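Local atomic coordinates of activating signal cointegrator 1 complex subunit 2 (Homo sapiens, PDB entry 6YXQ), a protein that binds polyubiquitin chains and brings its partner ASCC3 and the demethylase ALKBH3 to sites of DNA damage, and also acts in the rescue of stalled ribosomes. Residues B[128-131]-B[132-136]; B[178-181]-B[182-185]; B[80-83]-B[84-87]. All coordinates share one frame; numbering follows the deposited sequence.

Contact 1: residues B[128-131]-B[132-136]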
ATOM      1  N   PHE B 128      -2.153   5.533   2.244  1.00 58.23           N
ATOM      2  CA  PHE B 128      -3.317   5.791   1.404  1.00 64.63           C
ATOM      3  C   PHE B 128      -3.615   7.282   1.311  1.00 80.45           C
ATOM      4  O   PHE B 128      -3.937   7.790   0.229  1.00 90.61           O
ATOM      5  CB  PHE B 128      -4.540   5.046   1.924  1.00 70.51           C
ATOM      6  CG  PHE B 128      -5.775   5.315   1.128  1.00 77.40           C
ATOM      7  CD1 PHE B 128      -5.934   4.755  -0.126  1.00 77.71           C
ATOM      8  CD2 PHE B 128      -6.769   6.148   1.616  1.00 88.15           C
ATOM      9  CE1 PHE B 128      -7.076   5.009  -0.875  1.00 80.88           C
ATOM     10  CE2 PHE B 128      -7.910   6.406   0.872  1.00 85.02           C
ATOM     11  CZ  PHE B 128      -8.063   5.836  -0.375  1.00 68.91           C
ATOM     12  N   LEU B 129      -3.505   8.007   2.430  1.00 87.59           N
ATOM     13  CA  LEU B 129      -3.833   9.432   2.393  1.00 87.70           C
ATOM     14  C   LEU B 129      -2.813  10.223   1.581  1.00 86.86           C
ATOM     15  O   LEU B 129      -3.178  11.162   0.860  1.00 87.37           O
ATOM     16  CB  LEU B 129      -3.950   9.994   3.810  1.00 73.57           C
ATOM     17  CG  LEU B 129      -5.030   9.339   4.668  1.00 73.04           C
ATOM     18  CD1 LEU B 129      -4.612   9.336   6.115  1.00 89.05           C
ATOM     19  CD2 LEU B 129      -6.371  10.030   4.490  1.00 70.92           C
ATOM     20  N   THR B 130      -1.533   9.859   1.683  1.00 75.47           N
ATOM     21  CA  THR B 130      -0.511  10.488   0.849  1.00 76.22           C
ATOM     22  C   THR B 130      -0.812  10.293  -0.634  1.00 80.59           C
ATOM     23  O   THR B 130      -0.742  11.239  -1.437  1.00 89.66           O
ATOM     24  CB  THR B 130       0.857   9.910   1.196  1.00 71.10           C
ATOM     25  OG1 THR B 130       1.071  10.020   2.607  1.00 80.55           O
ATOM     26  CG2 THR B 130       1.952  10.648   0.451  1.00 53.60           C
ATOM     27  N   PHE B 131      -1.149   9.063  -1.021  1.00 73.34           N
ATOM     28  CA  PHE B 131      -1.429   8.835  -2.432  1.00 70.62           C
ATOM     29  C   PHE B 131      -2.698   9.553  -2.873  1.00 71.82           C
ATOM     30  O   PHE B 131      -2.774  10.010  -4.018  1.00 81.81           O
ATOM     31  CB  PHE B 131      -1.480   7.337  -2.724  1.00 62.55           C
ATOM     32  CG  PHE B 131      -0.130   6.760  -2.993  1.00 58.80           C
ATOM     33  CD1 PHE B 131       0.486   6.962  -4.220  1.00 64.58           C
ATOM     34  CD2 PHE B 131       0.563   6.082  -2.002  1.00 58.03           C
ATOM     35  CE1 PHE B 131       1.756   6.462  -4.468  1.00 77.09           C
ATOM     36  CE2 PHE B 131       1.839   5.580  -2.243  1.00 64.12           C
ATOM     37  CZ  PHE B 131       2.435   5.769  -3.477  1.00 68.63           C
ATOM     38  N   LEU B 132      -3.680   9.696  -1.981  1.00 68.99           N
ATOM     39  CA  LEU B 132      -4.841  10.528  -2.290  1.00 71.63           C
ATOM     40  C   LEU B 132      -4.426  11.967  -2.569  1.00 82.66           C
ATOM     41  O   LEU B 132      -4.887  12.590  -3.539  1.00 87.55           O
ATOM     42  CB  LEU B 132      -5.836  10.489  -1.135  1.00 59.24           C
ATOM     43  CG  LEU B 132      -7.317  10.628  -1.486  1.00 60.24           C
ATOM     44  CD1 LEU B 132      -8.115  10.382  -0.239  1.00 75.51           C
ATOM     45  CD2 LEU B 132      -7.665  11.985  -2.073  1.00 73.33           C
ATOM     46  N   ARG B 133      -3.582  12.526  -1.699  1.00 73.92           N
ATOM     47  CA  ARG B 133      -3.150  13.904  -1.892  1.00 78.63           C
ATOM     48  C   ARG B 133      -2.487  14.084  -3.246  1.00 82.74           C
ATOM     49  O   ARG B 133      -2.749  15.069  -3.947  1.00 84.66           O
ATOM     50  CB  ARG B 133      -2.200  14.336  -0.777  1.00 80.57           C
ATOM     51  CG  ARG B 133      -2.206  15.832  -0.568  1.00 90.05           C
ATOM     52  CD  ARG B 133      -1.510  16.243   0.708  1.00 88.06           C
ATOM     53  NE  ARG B 133      -1.658  17.676   0.929  1.00 84.75           N
ATOM     54  CZ  ARG B 133      -0.989  18.364   1.844  1.00 86.67           C
ATOM     55  NH1 ARG B 133      -0.116  17.748   2.631  1.00 91.19           N
ATOM     56  NH2 ARG B 133      -1.193  19.668   1.971  1.00 83.90           N
HETATM   57  N   MSE B 134      -1.643  13.136  -3.638  1.00 78.26           N
HETATM   58  CA  MSE B 134      -0.937  13.276  -4.911  1.00 75.55           C
HETATM   59  C   MSE B 134      -1.817  12.987  -6.125  1.00 83.78           C
HETATM   60  O   MSE B 134      -1.566  13.495  -7.215  1.00 83.01           O
HETATM   61  CB  MSE B 134       0.285  12.377  -4.940  1.00 68.37           C
HETATM   62  CG  MSE B 134       1.296  12.693  -3.874  1.00 94.07           C
HETATM   63 SE   MSE B 134       2.918  11.651  -4.143  1.00120.38          SE
HETATM   64  CE  MSE B 134       2.381   9.972  -3.374  1.00 91.07           C
ATOM     65  N   SER B 135      -2.847  12.163  -5.938  1.00 82.36           N
ATOM     66  CA  SER B 135      -3.790  11.920  -7.024  1.00 73.98           C
ATOM     67  C   SER B 135      -4.700  13.118  -7.251  1.00 76.57           C
ATOM     68  O   SER B 135      -5.174  13.327  -8.371  1.00 74.91           O
ATOM     69  CB  SER B 135      -4.618  10.676  -6.725  1.00 68.71           C
ATOM     70  OG  SER B 135      -5.374  10.869  -5.545  1.00 79.55           O
ATOM     71  N   THR B 136      -4.962  13.905  -6.206  1.00 90.07           N
ATOM     72  CA  THR B 136      -5.809  15.086  -6.354  1.00 96.63           C
ATOM     73  C   THR B 136      -5.011  16.249  -6.931  1.00 92.33           C
ATOM     74  O   THR B 136      -3.935  16.584  -6.426  1.00104.79           O
ATOM     75  CB  THR B 136      -6.411  15.500  -5.010  1.00106.65           C
ATOM     76  OG1 THR B 136      -6.753  14.336  -4.243  1.00109.94           O
ATOM     77  CG2 THR B 136      -7.658  16.359  -5.231  1.00100.17           C
TER
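F128, L129, T130 and F131 offer their carbonyl oxygens to the amide nitrogens of L132, R133, M134 and S135, four successive i to i+4 bonds that carry helix 114-135 through its last turn before T136 leaves helical geometry. The clearest side-chain meeting is a CH-pi contact: the CE methyl of M134, present as selenomethionine, lies over one face of the F131 ring, 3.9 Å from its centroid and 22° off the normal. A bend at the end of the M134 chain, chi3 -81°, folds this methyl back over the ring, nearer its rim than its middle. M134 CE also sits 3.9 Å from T130 CG2, the two side chains running alongside each other. Farther round the helix, L132 CD1 approaches F128 CE2 at 4.1 Å, the two side chains crossing at a slant. The helix end is closed by polar groups: L132 O accepts from S135 OG and T136 OG1, each at 2.7 Å, and from the amide T136 N at 3.0 Å. R133 reaches away to form a salt bridge with E139, while F128, L129, L132 and R133 also meet the ASCC3 chain. Apolar flanks thus suit burial among neighbouring helices and the partner subunit, while the hydroxyls of S135 and T136 join an amide, so that three donors grip L132 O where the helix ends.

Contact 2: residues B[178-181]-B[182-185]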
ATOM      1  N   PRO B 178     -14.641   3.396  -3.798  1.00 91.78           N
ATOM      2  CA  PRO B 178     -15.125   4.605  -4.510  1.00 97.23           C
ATOM      3  C   PRO B 178     -14.128   5.744  -4.537  1.00 88.50           C
ATOM      4  O   PRO B 178     -14.102   6.499  -5.512  1.00 92.55           O
ATOM      5  CB  PRO B 178     -16.381   4.971  -3.710  1.00 99.06           C
ATOM      6  CG  PRO B 178     -16.760   3.732  -2.991  1.00 99.61           C
ATOM      7  CD  PRO B 178     -15.516   3.043  -2.661  1.00 92.00           C
ATOM      8  N   LEU B 179     -13.324   5.898  -3.483  1.00 81.72           N
ATOM      9  CA  LEU B 179     -12.305   6.942  -3.470  1.00 73.31           C
ATOM     10  C   LEU B 179     -11.150   6.589  -4.400  1.00 77.70           C
ATOM     11  O   LEU B 179     -10.683   7.433  -5.179  1.00 81.06           O
ATOM     12  CB  LEU B 179     -11.803   7.142  -2.042  1.00 79.50           C
ATOM     13  CG  LEU B 179     -11.129   8.457  -1.629  1.00 84.63           C
ATOM     14  CD1 LEU B 179     -11.715   9.648  -2.373  1.00 90.70           C
ATOM     15  CD2 LEU B 179     -11.264   8.652  -0.127  1.00 80.03           C
ATOM     16  N   LEU B 180     -10.684   5.339  -4.339  1.00 76.37           N
ATOM     17  CA  LEU B 180      -9.557   4.945  -5.173  1.00 66.47           C
ATOM     18  C   LEU B 180      -9.939   4.915  -6.644  1.00 68.56           C
ATOM     19  O   LEU B 180      -9.100   5.207  -7.504  1.00 74.99           O
ATOM     20  CB  LEU B 180      -9.007   3.599  -4.704  1.00 50.07           C
ATOM     21  CG  LEU B 180      -7.829   3.022  -5.483  1.00 66.36           C
ATOM     22  CD1 LEU B 180      -6.496   3.631  -5.078  1.00 78.37           C
ATOM     23  CD2 LEU B 180      -7.809   1.538  -5.248  1.00 77.94           C
ATOM     24  N   GLN B 181     -11.194   4.580  -6.952  1.00 55.22           N
ATOM     25  CA  GLN B 181     -11.692   4.777  -8.308  1.00 65.07           C
ATOM     26  C   GLN B 181     -11.428   6.203  -8.767  1.00 66.81           C
ATOM     27  O   GLN B 181     -10.841   6.427  -9.832  1.00 75.13           O
ATOM     28  CB  GLN B 181     -13.188   4.462  -8.380  1.00 65.59           C
ATOM     29  CG  GLN B 181     -13.544   3.045  -7.976  1.00 82.27           C
ATOM     30  CD  GLN B 181     -14.902   2.616  -8.489  1.00 99.90           C
ATOM     31  OE1 GLN B 181     -15.179   2.692  -9.688  1.00112.27           O
ATOM     32  NE2 GLN B 181     -15.757   2.157  -7.581  1.00 93.17           N
ATOM     33  N   LYS B 182     -11.857   7.180  -7.959  1.00 65.23           N
ATOM     34  CA  LYS B 182     -11.665   8.584  -8.304  1.00 72.27           C
ATOM     35  C   LYS B 182     -10.194   8.885  -8.533  1.00 68.15           C
ATOM     36  O   LYS B 182      -9.826   9.490  -9.546  1.00 66.68           O
ATOM     37  CB  LYS B 182     -12.235   9.481  -7.203  1.00 84.45           C
ATOM     38  CG  LYS B 182     -12.180  10.973  -7.517  1.00107.80           C
ATOM     39  CD  LYS B 182     -11.978  11.815  -6.257  1.00112.69           C
ATOM     40  CE  LYS B 182     -10.864  12.847  -6.429  1.00103.81           C
ATOM     41  NZ  LYS B 182     -10.442  13.442  -5.126  1.00 95.09           N
HETATM   42  N   MSE B 183      -9.337   8.447  -7.618  1.00 67.27           N
HETATM   43  CA  MSE B 183      -7.903   8.676  -7.770  1.00 82.04           C
HETATM   44  C   MSE B 183      -7.322   8.145  -9.075  1.00 78.07           C
HETATM   45  O   MSE B 183      -6.677   8.886  -9.830  1.00 66.05           O
HETATM   46  CB  MSE B 183      -7.128   8.054  -6.611  1.00 95.22           C
HETATM   47  CG  MSE B 183      -7.390   8.700  -5.278  1.00117.88           C
HETATM   48 SE   MSE B 183      -7.442   7.411  -3.844  1.00131.03          SE
HETATM   49  CE  MSE B 183      -5.600   6.858  -3.785  1.00112.22           C
ATOM     50  N   ILE B 184      -7.524   6.847  -9.312  1.00 81.18           N
ATOM     51  CA  ILE B 184      -6.921   6.205 -10.476  1.00 63.43           C
ATOM     52  C   ILE B 184      -7.477   6.815 -11.754  1.00 69.03           C
ATOM     53  O   ILE B 184      -6.730   7.129 -12.692  1.00 78.75           O
ATOM     54  CB  ILE B 184      -7.136   4.684 -10.432  1.00 51.35           C
ATOM     55  CG1 ILE B 184      -6.679   4.111  -9.091  1.00 62.94           C
ATOM     56  CG2 ILE B 184      -6.366   4.019 -11.549  1.00 59.74           C
ATOM     57  CD1 ILE B 184      -5.170   4.081  -8.909  1.00 57.53           C
ATOM     58  N   GLY B 185      -8.798   6.992 -11.808  1.00 62.65           N
ATOM     59  CA  GLY B 185      -9.397   7.626 -12.967  1.00 72.19           C
ATOM     60  C   GLY B 185      -8.854   9.018 -13.200  1.00 76.62           C
ATOM     61  O   GLY B 185      -8.641   9.425 -14.342  1.00 87.43           O
TER
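L180 turns its CG anti to the backbone N, chi1 179°, and I184 sets its CG1 beside its own backbone N, chi1 -52°, which brings the two branched chains side by side and pointing the same way, L180 CG 3.9 Å from I184 CG1. The bent chain of M183, modelled as selenomethionine, swings its methyl across L180 so that M183 CE meets L180 CD1 at 3.6 Å. L180 CD1 thus touches two residues of the following turn, being also 4.0 Å from I184 CG1. L179 touches M183 less closely, L179 CG lying 4.4 Å from M183 SE. Beneath these side chains the bond from I184 N to L180 O is 2.9 Å long and nearly straight, 177° at the hydrogen, whereas that from K182 N to P178 O is weak at 3.4 Å. L180 and I184 go on to pack against I266 of helix 243-266, and M183 against F128 and L132 of helix 114-135. The chemistry is that of an amphipathic helix: nothing but hydrocarbon and selenium meets between the buried side chains, while P178, Q181 and K182 occupy the exposed flank, where polar groups can be hydrated.

Contact 3: residues B[80-83]-B[84-87]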
ATOM      1  N   LYS B  80       4.318  23.285   0.189  1.00102.00           N
ATOM      2  CA  LYS B  80       5.525  22.625   0.674  1.00111.03           C
ATOM      3  C   LYS B  80       5.437  21.106   0.579  1.00 99.11           C
ATOM      4  O   LYS B  80       6.465  20.447   0.370  1.00 92.60           O
ATOM      5  CB  LYS B  80       5.824  23.071   2.109  1.00128.55           C
ATOM      6  CG  LYS B  80       5.805  24.595   2.276  1.00138.31           C
ATOM      7  CD  LYS B  80       5.841  25.041   3.738  1.00134.18           C
ATOM      8  CE  LYS B  80       4.901  26.228   4.007  1.00134.87           C
ATOM      9  NZ  LYS B  80       5.245  27.505   3.322  1.00133.68           N
ATOM     10  N   PHE B  81       4.235  20.536   0.706  1.00103.23           N
ATOM     11  CA  PHE B  81       4.074  19.095   0.516  1.00102.91           C
ATOM     12  C   PHE B  81       4.417  18.695  -0.909  1.00 91.72           C
ATOM     13  O   PHE B  81       5.109  17.695  -1.141  1.00 92.51           O
ATOM     14  CB  PHE B  81       2.643  18.666   0.851  1.00106.37           C
ATOM     15  CG  PHE B  81       2.252  17.330   0.267  1.00104.59           C
ATOM     16  CD1 PHE B  81       2.625  16.149   0.891  1.00105.09           C
ATOM     17  CD2 PHE B  81       1.504  17.255  -0.898  1.00107.82           C
ATOM     18  CE1 PHE B  81       2.264  14.917   0.360  1.00 96.99           C
ATOM     19  CE2 PHE B  81       1.145  16.026  -1.436  1.00103.22           C
ATOM     20  CZ  PHE B  81       1.523  14.856  -0.802  1.00 91.71           C
ATOM     21  N   TRP B  82       3.927  19.463  -1.882  1.00 94.07           N
ATOM     22  CA  TRP B  82       4.200  19.140  -3.276  1.00 88.05           C
ATOM     23  C   TRP B  82       5.672  19.345  -3.611  1.00 90.88           C
ATOM     24  O   TRP B  82       6.260  18.547  -4.353  1.00 93.52           O
ATOM     25  CB  TRP B  82       3.300  19.972  -4.187  1.00 80.47           C
ATOM     26  CG  TRP B  82       1.989  19.305  -4.465  1.00 81.51           C
ATOM     27  CD1 TRP B  82       0.763  19.668  -3.985  1.00 88.76           C
ATOM     28  CD2 TRP B  82       1.776  18.151  -5.284  1.00 83.47           C
ATOM     29  NE1 TRP B  82      -0.201  18.812  -4.459  1.00 98.43           N
ATOM     30  CE2 TRP B  82       0.395  17.872  -5.259  1.00 97.98           C
ATOM     31  CE3 TRP B  82       2.617  17.330  -6.043  1.00 80.90           C
ATOM     32  CZ2 TRP B  82      -0.163  16.803  -5.961  1.00100.08           C
ATOM     33  CZ3 TRP B  82       2.063  16.268  -6.738  1.00 71.79           C
ATOM     34  CH2 TRP B  82       0.687  16.015  -6.692  1.00 85.82           C
ATOM     35  N   CYS B  83       6.288  20.399  -3.067  1.00 92.33           N
ATOM     36  CA  CYS B  83       7.732  20.562  -3.204  1.00 95.79           C
ATOM     37  C   CYS B  83       8.462  19.325  -2.703  1.00 97.75           C
ATOM     38  O   CYS B  83       9.347  18.787  -3.385  1.00102.14           O
ATOM     39  CB  CYS B  83       8.205  21.796  -2.434  1.00 89.15           C
ATOM     40  SG  CYS B  83       7.809  23.368  -3.196  1.00 99.63           S
ATOM     41  N   GLN B  84       8.098  18.862  -1.506  1.00 90.27           N
ATOM     42  CA  GLN B  84       8.763  17.700  -0.930  1.00 93.42           C
ATOM     43  C   GLN B  84       8.605  16.480  -1.830  1.00 96.87           C
ATOM     44  O   GLN B  84       9.591  15.813  -2.161  1.00 94.46           O
ATOM     45  CB  GLN B  84       8.214  17.429   0.471  1.00 92.83           C
ATOM     46  CG  GLN B  84       9.059  16.474   1.301  1.00 99.03           C
ATOM     47  CD  GLN B  84      10.356  17.095   1.780  1.00 98.98           C
ATOM     48  OE1 GLN B  84      10.509  18.315   1.783  1.00103.18           O
ATOM     49  NE2 GLN B  84      11.296  16.254   2.191  1.00102.06           N
ATOM     50  N   VAL B  85       7.372  16.196  -2.272  1.00100.06           N
ATOM     51  CA  VAL B  85       7.131  14.972  -3.041  1.00 93.72           C
ATOM     52  C   VAL B  85       7.832  15.029  -4.392  1.00 92.61           C
ATOM     53  O   VAL B  85       8.289  14.004  -4.916  1.00 79.68           O
ATOM     54  CB  VAL B  85       5.622  14.695  -3.204  1.00 73.89           C
ATOM     55  CG1 VAL B  85       4.926  14.716  -1.863  1.00 74.17           C
ATOM     56  CG2 VAL B  85       4.979  15.661  -4.173  1.00 82.35           C
ATOM     57  N   ILE B  86       7.938  16.220  -4.977  1.00 97.28           N
ATOM     58  CA  ILE B  86       8.558  16.304  -6.289  1.00 90.71           C
ATOM     59  C   ILE B  86      10.073  16.200  -6.179  1.00 94.99           C
ATOM     60  O   ILE B  86      10.715  15.528  -6.992  1.00 96.09           O
ATOM     61  CB  ILE B  86       8.112  17.596  -6.994  1.00 78.64           C
ATOM     62  CG1 ILE B  86       6.622  17.522  -7.329  1.00 75.11           C
ATOM     63  CG2 ILE B  86       8.935  17.840  -8.247  1.00 67.38           C
ATOM     64  CD1 ILE B  86       6.101  18.741  -8.041  1.00 79.15           C
ATOM     65  N   PHE B  87      10.673  16.827  -5.162  1.00 88.61           N
ATOM     66  CA  PHE B  87      12.116  17.021  -5.177  1.00 92.96           C
ATOM     67  C   PHE B  87      12.890  16.091  -4.254  1.00 95.08           C
ATOM     68  O   PHE B  87      14.112  15.983  -4.410  1.00 93.89           O
ATOM     69  CB  PHE B  87      12.450  18.480  -4.839  1.00102.34           C
ATOM     70  CG  PHE B  87      12.042  19.447  -5.915  1.00115.03           C
ATOM     71  CD1 PHE B  87      12.798  19.576  -7.069  1.00114.41           C
ATOM     72  CD2 PHE B  87      10.892  20.203  -5.786  1.00115.01           C
ATOM     73  CE1 PHE B  87      12.420  20.447  -8.063  1.00114.09           C
ATOM     74  CE2 PHE B  87      10.510  21.077  -6.779  1.00116.70           C
ATOM     75  CZ  PHE B  87      11.275  21.199  -7.918  1.00118.72           C
TER
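F81 and V85 form the close-packed heart of this helical turn. The CG1 methyl of V85 rests over one face of the F81 ring, 3.7 Å from the centroid and 21° off the normal, a CH-pi contact displaced toward the CE1 and CZ rim. With CG anti to the backbone N, chi1 161°, F81 leans along the helix toward the following turn and presents that face. The second methyl, V85 CG2, comes within 3.4 Å of W82 CE3 at a slant, so the valine's two branches fit against two different aromatic groups. I86 CG1 approaches the edge of the W82 indole more distantly, 4.2 Å from W82 CE3. Were F81 an alanine, V85 CG1 would probably lose the ring face it lies on and R133, on the neighbouring helix, its cation-pi partner. The other side of the turn is looser: K80 is exposed and meets Q84 through the backbone bond from Q84 N to K80 O, 2.9 Å, while partly exposed F87 turns its ring edge toward C83 O. The Q84 side chain is itself buried, its OE1 bonded to A37 N. The arrangement is that of a short amphipathic helix, 78-87, in an all-helical bundle region, with F81 and W82 meeting helices 53-75, 114-135 and 147-156 between them, while C83 and F87 face the N-terminal loop at L31 and P33.

In the fold
Along the chain the order is contact 3, contact 1, contact 2, on helices 78-87, 114-135 and 177-190. In space contact 1 lies between the others: its centre is about 10 Å from that of contact 2 and about 13 Å from that of contact 3, whereas the centres of contacts 2 and 3 stand about 22 Å apart and the two do not touch. One side of 128-136 meets 178-185 through L132, packed on L179 and M183; another meets 80-87, where M134 and R133 reach F81 and W82. Contacts 1 and 2 both border the ASCC3 chain, L132 and L179 each packing on its L171, so the helices that meet ASCC3 also pack on each other and, through helix 114-135, on 80-87, which itself does not touch ASCC3.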